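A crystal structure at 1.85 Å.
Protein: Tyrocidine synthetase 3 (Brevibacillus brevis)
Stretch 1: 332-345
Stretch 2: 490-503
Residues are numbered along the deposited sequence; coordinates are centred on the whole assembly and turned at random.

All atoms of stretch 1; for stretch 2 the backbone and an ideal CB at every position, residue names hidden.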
ATOM      1  N   VAL A 332       2.215  15.193   6.610  1.00 56.28           N
ATOM      2  CA  VAL A 332       2.007  15.951   7.843  1.00 55.53           C
ATOM      3  C   VAL A 332       1.632  14.993   8.974  1.00 55.52           C
ATOM      4  O   VAL A 332       2.223  15.020  10.054  1.00 54.85           O
ATOM      5  CB  VAL A 332       0.896  17.010   7.660  1.00 55.75           C
ATOM      6  CG1 VAL A 332       0.495  17.627   9.009  1.00 55.50           C
ATOM      7  CG2 VAL A 332       1.344  18.096   6.666  1.00 54.82           C
ATOM      8  N   LEU A 333       0.665  14.124   8.699  1.00 55.37           N
ATOM      9  CA  LEU A 333       0.210  13.129   9.675  1.00 55.21           C
ATOM     10  C   LEU A 333       1.307  12.122  10.046  1.00 55.22           C
ATOM     11  O   LEU A 333       1.456  11.763  11.220  1.00 55.10           O
ATOM     12  CB  LEU A 333      -1.014  12.394   9.144  1.00 55.06           C
ATOM     13  CG  LEU A 333      -2.249  13.238   8.856  1.00 54.99           C
ATOM     14  CD1 LEU A 333      -3.316  12.382   8.199  1.00 54.55           C
ATOM     15  CD2 LEU A 333      -2.772  13.892  10.121  1.00 55.75           C
ATOM     16  N   LEU A 334       2.068  11.661   9.056  1.00 55.52           N
ATOM     17  CA  LEU A 334       3.192  10.768   9.331  1.00 55.74           C
ATOM     18  C   LEU A 334       4.214  11.465  10.215  1.00 55.69           C
ATOM     19  O   LEU A 334       4.765  10.864  11.141  1.00 55.73           O
ATOM     20  CB  LEU A 334       3.858  10.296   8.032  1.00 56.12           C
ATOM     21  CG  LEU A 334       5.102   9.408   8.183  1.00 56.47           C
ATOM     22  CD1 LEU A 334       4.795   8.147   9.013  1.00 57.15           C
ATOM     23  CD2 LEU A 334       5.649   9.050   6.807  1.00 57.06           C
ATOM     24  N   ALA A 335       4.476  12.735   9.915  1.00 55.88           N
ATOM     25  CA  ALA A 335       5.376  13.545  10.716  1.00 55.91           C
ATOM     26  C   ALA A 335       4.863  13.654  12.154  1.00 55.96           C
ATOM     27  O   ALA A 335       5.615  13.435  13.099  1.00 56.60           O
ATOM     28  CB  ALA A 335       5.535  14.935  10.090  1.00 55.59           C
ATOM     29  N   ALA A 336       3.580  13.979  12.311  1.00 56.05           N
ATOM     30  CA  ALA A 336       2.958  14.082  13.635  1.00 56.35           C
ATOM     31  C   ALA A 336       2.987  12.740  14.367  1.00 56.37           C
ATOM     32  O   ALA A 336       3.162  12.682  15.584  1.00 56.83           O
ATOM     33  CB  ALA A 336       1.514  14.581  13.514  1.00 56.14           C
ATOM     34  N   TYR A 337       2.819  11.660  13.615  1.00 56.69           N
ATOM     35  CA  TYR A 337       2.855  10.331  14.200  1.00 56.69           C
ATOM     36  C   TYR A 337       4.257  10.023  14.730  1.00 56.72           C
ATOM     37  O   TYR A 337       4.401   9.508  15.839  1.00 57.23           O
ATOM     38  CB  TYR A 337       2.383   9.288  13.184  1.00 56.97           C
ATOM     39  CG  TYR A 337       2.299   7.891  13.743  1.00 56.77           C
ATOM     40  CD1 TYR A 337       1.494   7.609  14.843  1.00 56.99           C
ATOM     41  CD2 TYR A 337       3.014   6.847  13.166  1.00 57.19           C
ATOM     42  CE1 TYR A 337       1.415   6.320  15.362  1.00 56.96           C
ATOM     43  CE2 TYR A 337       2.940   5.556  13.681  1.00 57.40           C
ATOM     44  CZ  TYR A 337       2.134   5.302  14.774  1.00 57.04           C
ATOM     45  OH  TYR A 337       2.059   4.027  15.293  1.00 58.15           O
ATOM     46  N   ASN A 338       5.289  10.369  13.964  1.00 56.60           N
ATOM     47  CA  ASN A 338       6.671  10.210  14.435  1.00 56.84           C
ATOM     48  C   ASN A 338       6.989  10.961  15.736  1.00 56.94           C
ATOM     49  O   ASN A 338       7.702  10.437  16.600  1.00 56.70           O
ATOM     50  CB  ASN A 338       7.678  10.615  13.360  1.00 56.74           C
ATOM     51  CG  ASN A 338       7.986   9.491  12.404  1.00 56.49           C
ATOM     52  OD1 ASN A 338       9.010   8.816  12.539  1.00 56.95           O
ATOM     53  ND2 ASN A 338       7.109   9.279  11.437  1.00 55.07           N
ATOM     54  N   VAL A 339       6.480  12.182  15.882  1.00 57.31           N
ATOM     55  CA  VAL A 339       6.695  12.927  17.135  1.00 57.77           C
ATOM     56  C   VAL A 339       5.909  12.303  18.305  1.00 57.70           C
ATOM     57  O   VAL A 339       6.401  12.269  19.433  1.00 57.79           O
ATOM     58  CB  VAL A 339       6.466  14.474  17.013  1.00 58.19           C
ATOM     59  CG1 VAL A 339       5.657  14.853  15.786  1.00 59.39           C
ATOM     60  CG2 VAL A 339       5.860  15.064  18.295  1.00 57.72           C
ATOM     61  N   LEU A 340       4.719  11.778  18.016  1.00 57.52           N
ATOM     62  CA  LEU A 340       3.925  11.039  19.004  1.00 57.61           C
ATOM     63  C   LEU A 340       4.725   9.859  19.556  1.00 57.22           C
ATOM     64  O   LEU A 340       4.872   9.708  20.772  1.00 57.09           O
ATOM     65  CB  LEU A 340       2.629  10.527  18.368  1.00 57.77           C
ATOM     66  CG  LEU A 340       1.382  10.230  19.222  1.00 59.17           C
ATOM     67  CD1 LEU A 340       0.706   8.962  18.739  1.00 58.47           C
ATOM     68  CD2 LEU A 340       1.636  10.162  20.710  1.00 59.86           C
ATOM     69  N   LEU A 341       5.246   9.034  18.651  1.00 56.99           N
ATOM     70  CA  LEU A 341       6.040   7.865  19.034  1.00 56.91           C
ATOM     71  C   LEU A 341       7.323   8.274  19.756  1.00 56.88           C
ATOM     72  O   LEU A 341       7.720   7.632  20.726  1.00 56.49           O
ATOM     73  CB  LEU A 341       6.386   7.015  17.803  1.00 56.90           C
ATOM     74  CG  LEU A 341       5.228   6.349  17.046  1.00 56.86           C
ATOM     75  CD1 LEU A 341       5.754   5.644  15.811  1.00 56.48           C
ATOM     76  CD2 LEU A 341       4.461   5.385  17.941  1.00 55.98           C
ATOM     77  N   ALA A 342       7.968   9.334  19.269  1.00 56.91           N
ATOM     78  CA  ALA A 342       9.195   9.851  19.879  1.00 57.27           C
ATOM     79  C   ALA A 342       8.985  10.234  21.345  1.00 57.50           C
ATOM     80  O   ALA A 342       9.842   9.975  22.193  1.00 57.78           O
ATOM     81  CB  ALA A 342       9.715  11.047  19.091  1.00 57.24           C
ATOM     82  N   LYS A 343       7.842  10.847  21.636  1.00 57.77           N
ATOM     83  CA  LYS A 343       7.531  11.280  22.998  1.00 58.14           C
ATOM     84  C   LYS A 343       7.165  10.102  23.905  1.00 57.84           C
ATOM     85  O   LYS A 343       7.613  10.038  25.051  1.00 58.25           O
ATOM     86  CB  LYS A 343       6.425  12.338  22.986  1.00 58.23           C
ATOM     87  CG  LYS A 343       6.921  13.697  22.503  1.00 59.67           C
ATOM     88  CD  LYS A 343       5.847  14.770  22.570  1.00 60.57           C
ATOM     89  CE  LYS A 343       6.360  16.082  22.005  1.00 61.61           C
ATOM     90  NZ  LYS A 343       7.490  16.625  22.810  1.00 62.58           N
ATOM     91  N   TYR A 344       6.371   9.168  23.391  1.00 57.84           N
ATOM     92  CA  TYR A 344       6.033   7.954  24.143  1.00 57.59           C
ATOM     93  C   TYR A 344       7.259   7.083  24.393  1.00 57.44           C
ATOM     94  O   TYR A 344       7.470   6.606  25.508  1.00 57.21           O
ATOM     95  CB  TYR A 344       4.940   7.145  23.424  1.00 57.80           C
ATOM     96  CG  TYR A 344       3.560   7.490  23.911  1.00 57.73           C
ATOM     97  CD1 TYR A 344       2.947   8.671  23.529  1.00 57.82           C
ATOM     98  CD2 TYR A 344       2.886   6.655  24.799  1.00 58.95           C
ATOM     99  CE1 TYR A 344       1.687   9.008  23.991  1.00 58.65           C
ATOM    100  CE2 TYR A 344       1.630   6.980  25.275  1.00 58.99           C
ATOM    101  CZ  TYR A 344       1.033   8.160  24.869  1.00 59.02           C
ATOM    102  OH  TYR A 344      -0.221   8.485  25.340  1.00 58.53           O
ATOM    103  N   ALA A 345       8.076   6.903  23.359  1.00 57.12           N
ATOM    104  CA  ALA A 345       9.210   5.991  23.419  1.00 57.25           C
ATOM    105  C   ALA A 345      10.469   6.607  24.033  1.00 57.15           C
ATOM    106  O   ALA A 345      11.376   5.880  24.425  1.00 57.19           O
ATOM    107  CB  ALA A 345       9.522   5.466  22.025  1.00 57.03           C
ATOM    108  N   UNK A 490      -7.650   2.055  27.663  1.00 58.26           N
ATOM    109  CA  UNK A 490      -7.426   3.365  28.274  1.00 58.39           C
ATOM    110  C   UNK A 490      -6.160   4.023  27.722  1.00 58.00           C
ATOM    111  O   UNK A 490      -6.189   5.184  27.303  1.00 57.46           O
ATOM    112  CB  UNK A 490      -7.328   3.231  29.795  1.00 58.39           C
ATOM    113  N   UNK A 491      -5.061   3.269  27.722  1.00 57.50           N
ATOM    114  CA  UNK A 491      -3.771   3.756  27.219  1.00 57.25           C
ATOM    115  C   UNK A 491      -3.827   4.178  25.754  1.00 57.24           C
ATOM    116  O   UNK A 491      -3.210   5.172  25.362  1.00 57.16           O
ATOM    117  CB  UNK A 491      -2.703   2.674  27.394  1.00 57.25           C
ATOM    118  N   UNK A 492      -4.569   3.423  24.949  1.00 57.53           N
ATOM    119  CA  UNK A 492      -4.647   3.679  23.514  1.00 58.01           C
ATOM    120  C   UNK A 492      -5.593   4.832  23.184  1.00 58.16           C
ATOM    121  O   UNK A 492      -5.338   5.596  22.254  1.00 57.66           O
ATOM    122  CB  UNK A 492      -5.099   2.414  22.782  1.00 58.01           C
ATOM    123  N   UNK A 493      -6.681   4.961  23.939  1.00 58.48           N
ATOM    124  CA  UNK A 493      -7.539   6.145  23.814  1.00 58.88           C
ATOM    125  C   UNK A 493      -6.770   7.418  24.184  1.00 58.81           C
ATOM    126  O   UNK A 493      -6.935   8.446  23.538  1.00 58.89           O
ATOM    127  CB  UNK A 493      -8.777   6.002  24.701  1.00 58.88           C
ATOM    128  N   UNK A 494      -5.911   7.338  25.197  1.00 58.76           N
ATOM    129  CA  UNK A 494      -5.068   8.471  25.591  1.00 58.89           C
ATOM    130  C   UNK A 494      -3.990   8.766  24.542  1.00 58.62           C
ATOM    131  O   UNK A 494      -3.699   9.931  24.260  1.00 58.35           O
ATOM    132  CB  UNK A 494      -4.413   8.193  26.946  1.00 58.89           C
ATOM    133  N   UNK A 495      -3.401   7.700  23.999  1.00 58.31           N
ATOM    134  CA  UNK A 495      -2.436   7.760  22.896  1.00 58.32           C
ATOM    135  C   UNK A 495      -3.015   8.535  21.716  1.00 58.26           C
ATOM    136  O   UNK A 495      -2.345   9.387  21.133  1.00 58.34           O
ATOM    137  CB  UNK A 495      -2.035   6.351  22.455  1.00 58.32           C
ATOM    138  N   UNK A 496      -4.268   8.237  21.381  1.00 58.51           N
ATOM    139  CA  UNK A 496      -4.968   8.896  20.276  1.00 58.63           C
ATOM    140  C   UNK A 496      -5.234  10.380  20.548  1.00 58.56           C
ATOM    141  O   UNK A 496      -5.021  11.215  19.671  1.00 58.11           O
ATOM    142  CB  UNK A 496      -6.292   8.180  20.002  1.00 58.63           C
ATOM    143  N   UNK A 497      -5.703  10.699  21.756  1.00 58.76           N
ATOM    144  CA  UNK A 497      -5.911  12.090  22.170  1.00 58.63           C
ATOM    145  C   UNK A 497      -4.606  12.876  22.105  1.00 58.54           C
ATOM    146  O   UNK A 497      -4.603  14.042  21.723  1.00 57.92           O
ATOM    147  CB  UNK A 497      -6.489  12.148  23.585  1.00 58.63           C
ATOM    148  N   UNK A 498      -3.503  12.233  22.491  1.00 58.43           N
ATOM    149  CA  UNK A 498      -2.188  12.863  22.425  1.00 58.75           C
ATOM    150  C   UNK A 498      -1.766  13.159  20.985  1.00 58.38           C
ATOM    151  O   UNK A 498      -1.125  14.177  20.727  1.00 58.87           O
ATOM    152  CB  UNK A 498      -1.146  11.968  23.098  1.00 58.75           C
ATOM    153  N   UNK A 499      -2.139  12.293  20.047  1.00 58.11           N
ATOM    154  CA  UNK A 499      -1.904  12.584  18.632  1.00 57.79           C
ATOM    155  C   UNK A 499      -2.633  13.871  18.223  1.00 57.44           C
ATOM    156  O   UNK A 499      -2.069  14.722  17.523  1.00 57.12           O
ATOM    157  CB  UNK A 499      -2.362  11.412  17.761  1.00 57.79           C
ATOM    158  N   UNK A 500      -3.883  14.001  18.658  1.00 57.08           N
ATOM    159  CA  UNK A 500      -4.691  15.169  18.319  1.00 56.85           C
ATOM    160  C   UNK A 500      -4.167  16.438  18.980  1.00 56.83           C
ATOM    161  O   UNK A 500      -4.272  17.514  18.402  1.00 56.15           O
ATOM    162  CB  UNK A 500      -6.147  14.937  18.727  1.00 56.85           C
ATOM    163  N   UNK A 501      -3.621  16.318  20.190  1.00 56.81           N
ATOM    164  CA  UNK A 501      -3.000  17.465  20.846  1.00 57.18           C
ATOM    165  C   UNK A 501      -1.743  17.897  20.076  1.00 57.03           C
ATOM    166  O   UNK A 501      -1.538  19.083  19.835  1.00 56.68           O
ATOM    167  CB  UNK A 501      -2.652  17.129  22.297  1.00 57.18           C
ATOM    168  N   UNK A 502      -0.920  16.932  19.665  1.00 56.73           N
ATOM    169  CA  UNK A 502       0.265  17.244  18.868  1.00 56.58           C
ATOM    170  C   UNK A 502      -0.158  17.921  17.560  1.00 56.36           C
ATOM    171  O   UNK A 502       0.414  18.941  17.164  1.00 56.19           O
ATOM    172  CB  UNK A 502       1.076  15.978  18.583  1.00 56.58           C
ATOM    173  N   UNK A 503      -1.176  17.360  16.913  1.00 56.00           N
ATOM    174  CA  UNK A 503      -1.692  17.886  15.653  1.00 56.03           C
ATOM    175  C   UNK A 503      -2.172  19.330  15.793  1.00 55.95           C
ATOM    176  O   UNK A 503      -1.868  20.174  14.953  1.00 56.18           O
ATOM    177  CB  UNK A 503      -2.835  17.005  15.146  1.00 56.03           C
TER

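All fourteen positions have helical backbone angles, and this helix runs at 121° to helix 332-345, with axes 9.5 Å apart at closest approach.

Position 490 has nothing of stretch 1 near its ideal CB, so many residues could fit, polar or charged ones included. It is Glu-490.

Position 491 points sideways and lies beyond the reach of Tyr-344 from CB. Many residues fit; it is Thr-491. Its backbone O accepts a hydrogen bond from a water (2.6 Å from the water O), and that water also lies 2.7 Å from Tyr-344 OH, in hydrogen-bonding contact.

Positions 492 and 493 meet nothing of stretch 1 from CB. They are Met-492 and Glu-493.

Position 494 points sideways, its ideal CB 4.5 Å from Tyr-344 OH. A long polar chain could pass the hydroxyl. Arg-494 does so, and its NH2 forms a salt bridge with Glu-490 OE2 at 3.0 Å.

Position 495 also points sideways, with its ideal CB 4.0 Å from Tyr-344 OH and 5.3 Å from Leu-340 CD1. Apolar carbon surrounds the space beyond, so a large apolar or aromatic side chain suits. Phe-495, with chi1 t, sits among Leu-340, Tyr-344, Leu-341 and Tyr-337. Leu-340 CD1 lies over its face, 3.5 Å from the ring centroid. The edge of Phe-495 meets the face of Tyr-344, with Phe-495 CD1 3.7 Å from Tyr-344 CZ.

Position 496 points away, so stretch 1 sets no preference. Ser-496 OG donates to Met-492 O at 2.9 Å. Position 497 has no partner here and is Arg-497.

Position 498 points toward stretch 1, its ideal CB near Leu-340 CD2 and Tyr-344 CE1. Medium apolar or aromatic residues would fit. His-498 packs its CB 4.1 Å from Leu-340 CD2, and its ring meets that of Tyr-344 rim to rim.

Position 499 points sideways, its ideal CB 4.0 Å from Leu-340 CD1, and Ala-336 leaves space for a long apolar or aromatic group. Phe-499, chi1 t, sits among Ala-336, Leu-340, Leu-333 and Tyr-337, with CE1 3.7 Å from Ala-336 CB.

Positions 500 and 501 are out of reach. They are Leu-500 and Thr-501, whose OG1 donates to His-498 O.

Position 502 points toward stretch 1, its ideal CB 4.9 Å from both Val-339 CG2 and Ala-336 O. A branched or long aliphatic chain suits. Ile-502 places CD1 3.5 Å from Leu-340 CA and 4.0 Å from Val-339 CG2.

Position 503 points sideways, its ideal CB 5.2 Å from Ala-336 CB. A small residue would fit, among others. It is Ala-503.

Stretch 2 (490-503) ETMERFSRHFLTIA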
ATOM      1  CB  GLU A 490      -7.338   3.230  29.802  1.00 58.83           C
ATOM      2  CG  GLU A 490      -7.057   4.528  30.555  1.00 60.60           C
ATOM      3  CD  GLU A 490      -6.837   4.310  32.045  1.00 62.53           C
ATOM      4  OE1 GLU A 490      -7.261   3.262  32.583  1.00 64.32           O
ATOM      5  OE2 GLU A 490      -6.236   5.195  32.687  1.00 64.74           O
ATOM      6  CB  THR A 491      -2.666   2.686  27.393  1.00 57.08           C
ATOM      7  OG1 THR A 491      -2.390   2.517  28.787  1.00 56.51           O
ATOM      8  CG2 THR A 491      -1.372   3.089  26.660  1.00 56.64           C
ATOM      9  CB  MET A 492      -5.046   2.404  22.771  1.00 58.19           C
ATOM     10  CG  MET A 492      -3.949   1.351  22.773  1.00 59.14           C
ATOM     11  SD  MET A 492      -2.587   1.786  21.672  1.00 63.37           S
ATOM     12  CE  MET A 492      -1.413   2.519  22.807  1.00 63.03           C
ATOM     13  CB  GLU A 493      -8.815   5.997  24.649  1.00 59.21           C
ATOM     14  CG  GLU A 493      -9.805   4.989  24.053  1.00 60.39           C
ATOM     15  CD  GLU A 493     -11.032   4.750  24.917  1.00 62.22           C
ATOM     16  OE1 GLU A 493     -11.076   5.229  26.071  1.00 63.61           O
ATOM     17  OE2 GLU A 493     -11.961   4.066  24.436  1.00 64.26           O
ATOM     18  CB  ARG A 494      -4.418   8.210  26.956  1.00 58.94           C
ATOM     19  CG  ARG A 494      -3.594   9.376  27.489  1.00 60.25           C
ATOM     20  CD  ARG A 494      -3.004   9.087  28.867  1.00 61.89           C
ATOM     21  NE  ARG A 494      -4.048   8.897  29.878  1.00 63.25           N
ATOM     22  CZ  ARG A 494      -4.414   7.733  30.415  1.00 65.16           C
ATOM     23  NH1 ARG A 494      -3.826   6.590  30.070  1.00 66.36           N
ATOM     24  NH2 ARG A 494      -5.384   7.714  31.322  1.00 65.41           N
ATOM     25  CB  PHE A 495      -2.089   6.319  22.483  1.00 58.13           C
ATOM     26  CG  PHE A 495      -1.052   6.195  21.392  1.00 57.68           C
ATOM     27  CD1 PHE A 495       0.297   6.379  21.666  1.00 57.81           C
ATOM     28  CD2 PHE A 495      -1.423   5.816  20.105  1.00 58.31           C
ATOM     29  CE1 PHE A 495       1.256   6.224  20.668  1.00 58.32           C
ATOM     30  CE2 PHE A 495      -0.476   5.656  19.100  1.00 58.17           C
ATOM     31  CZ  PHE A 495       0.870   5.856  19.385  1.00 59.00           C
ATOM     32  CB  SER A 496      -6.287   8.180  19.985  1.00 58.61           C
ATOM     33  OG  SER A 496      -6.066   6.806  19.707  1.00 60.13           O
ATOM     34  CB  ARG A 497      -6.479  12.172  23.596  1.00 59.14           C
ATOM     35  CG  ARG A 497      -7.883  11.594  23.764  1.00 59.58           C
ATOM     36  CD  ARG A 497      -8.538  12.048  25.071  1.00 61.00           C
ATOM     37  NE  ARG A 497      -7.840  11.552  26.263  1.00 61.52           N
ATOM     38  CZ  ARG A 497      -8.004  10.343  26.803  1.00 62.38           C
ATOM     39  NH1 ARG A 497      -8.849   9.460  26.274  1.00 62.11           N
ATOM     40  NH2 ARG A 497      -7.310  10.010  27.888  1.00 62.41           N
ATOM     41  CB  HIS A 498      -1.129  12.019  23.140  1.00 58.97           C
ATOM     42  CG  HIS A 498      -1.220  12.078  24.635  1.00 59.64           C
ATOM     43  ND1 HIS A 498      -1.950  13.038  25.301  1.00 60.39           N
ATOM     44  CD2 HIS A 498      -0.650  11.311  25.593  1.00 60.09           C
ATOM     45  CE1 HIS A 498      -1.843  12.847  26.605  1.00 60.55           C
ATOM     46  NE2 HIS A 498      -1.057  11.806  26.809  1.00 60.38           N
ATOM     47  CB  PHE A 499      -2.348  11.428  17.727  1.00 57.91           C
ATOM     48  CG  PHE A 499      -2.168  11.718  16.259  1.00 57.59           C
ATOM     49  CD1 PHE A 499      -0.937  11.528  15.649  1.00 57.87           C
ATOM     50  CD2 PHE A 499      -3.219  12.214  15.500  1.00 57.80           C
ATOM     51  CE1 PHE A 499      -0.761  11.816  14.300  1.00 57.86           C
ATOM     52  CE2 PHE A 499      -3.050  12.509  14.148  1.00 58.67           C
ATOM     53  CZ  PHE A 499      -1.818  12.307  13.552  1.00 58.39           C
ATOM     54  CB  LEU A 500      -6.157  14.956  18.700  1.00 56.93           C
ATOM     55  CG  LEU A 500      -6.876  13.811  17.987  1.00 56.90           C
ATOM     56  CD1 LEU A 500      -8.302  13.685  18.513  1.00 56.27           C
ATOM     57  CD2 LEU A 500      -6.858  14.013  16.478  1.00 56.61           C
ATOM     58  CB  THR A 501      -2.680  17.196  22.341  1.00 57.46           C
ATOM     59  OG1 THR A 501      -1.774  16.097  22.462  1.00 60.43           O
ATOM     60  CG2 THR A 501      -3.948  16.868  23.113  1.00 56.09           C
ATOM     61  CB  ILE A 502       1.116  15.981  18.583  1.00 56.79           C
ATOM     62  CG1 ILE A 502       1.806  15.507  19.864  1.00 56.83           C
ATOM     63  CG2 ILE A 502       2.165  16.270  17.504  1.00 56.82           C
ATOM     64  CD1 ILE A 502       2.324  14.080  19.793  1.00 57.90           C
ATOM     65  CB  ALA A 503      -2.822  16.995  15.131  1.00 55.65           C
TER
HETATM   66  O   HOH W   1      -1.446   6.542  26.736  1.00 41.91           O
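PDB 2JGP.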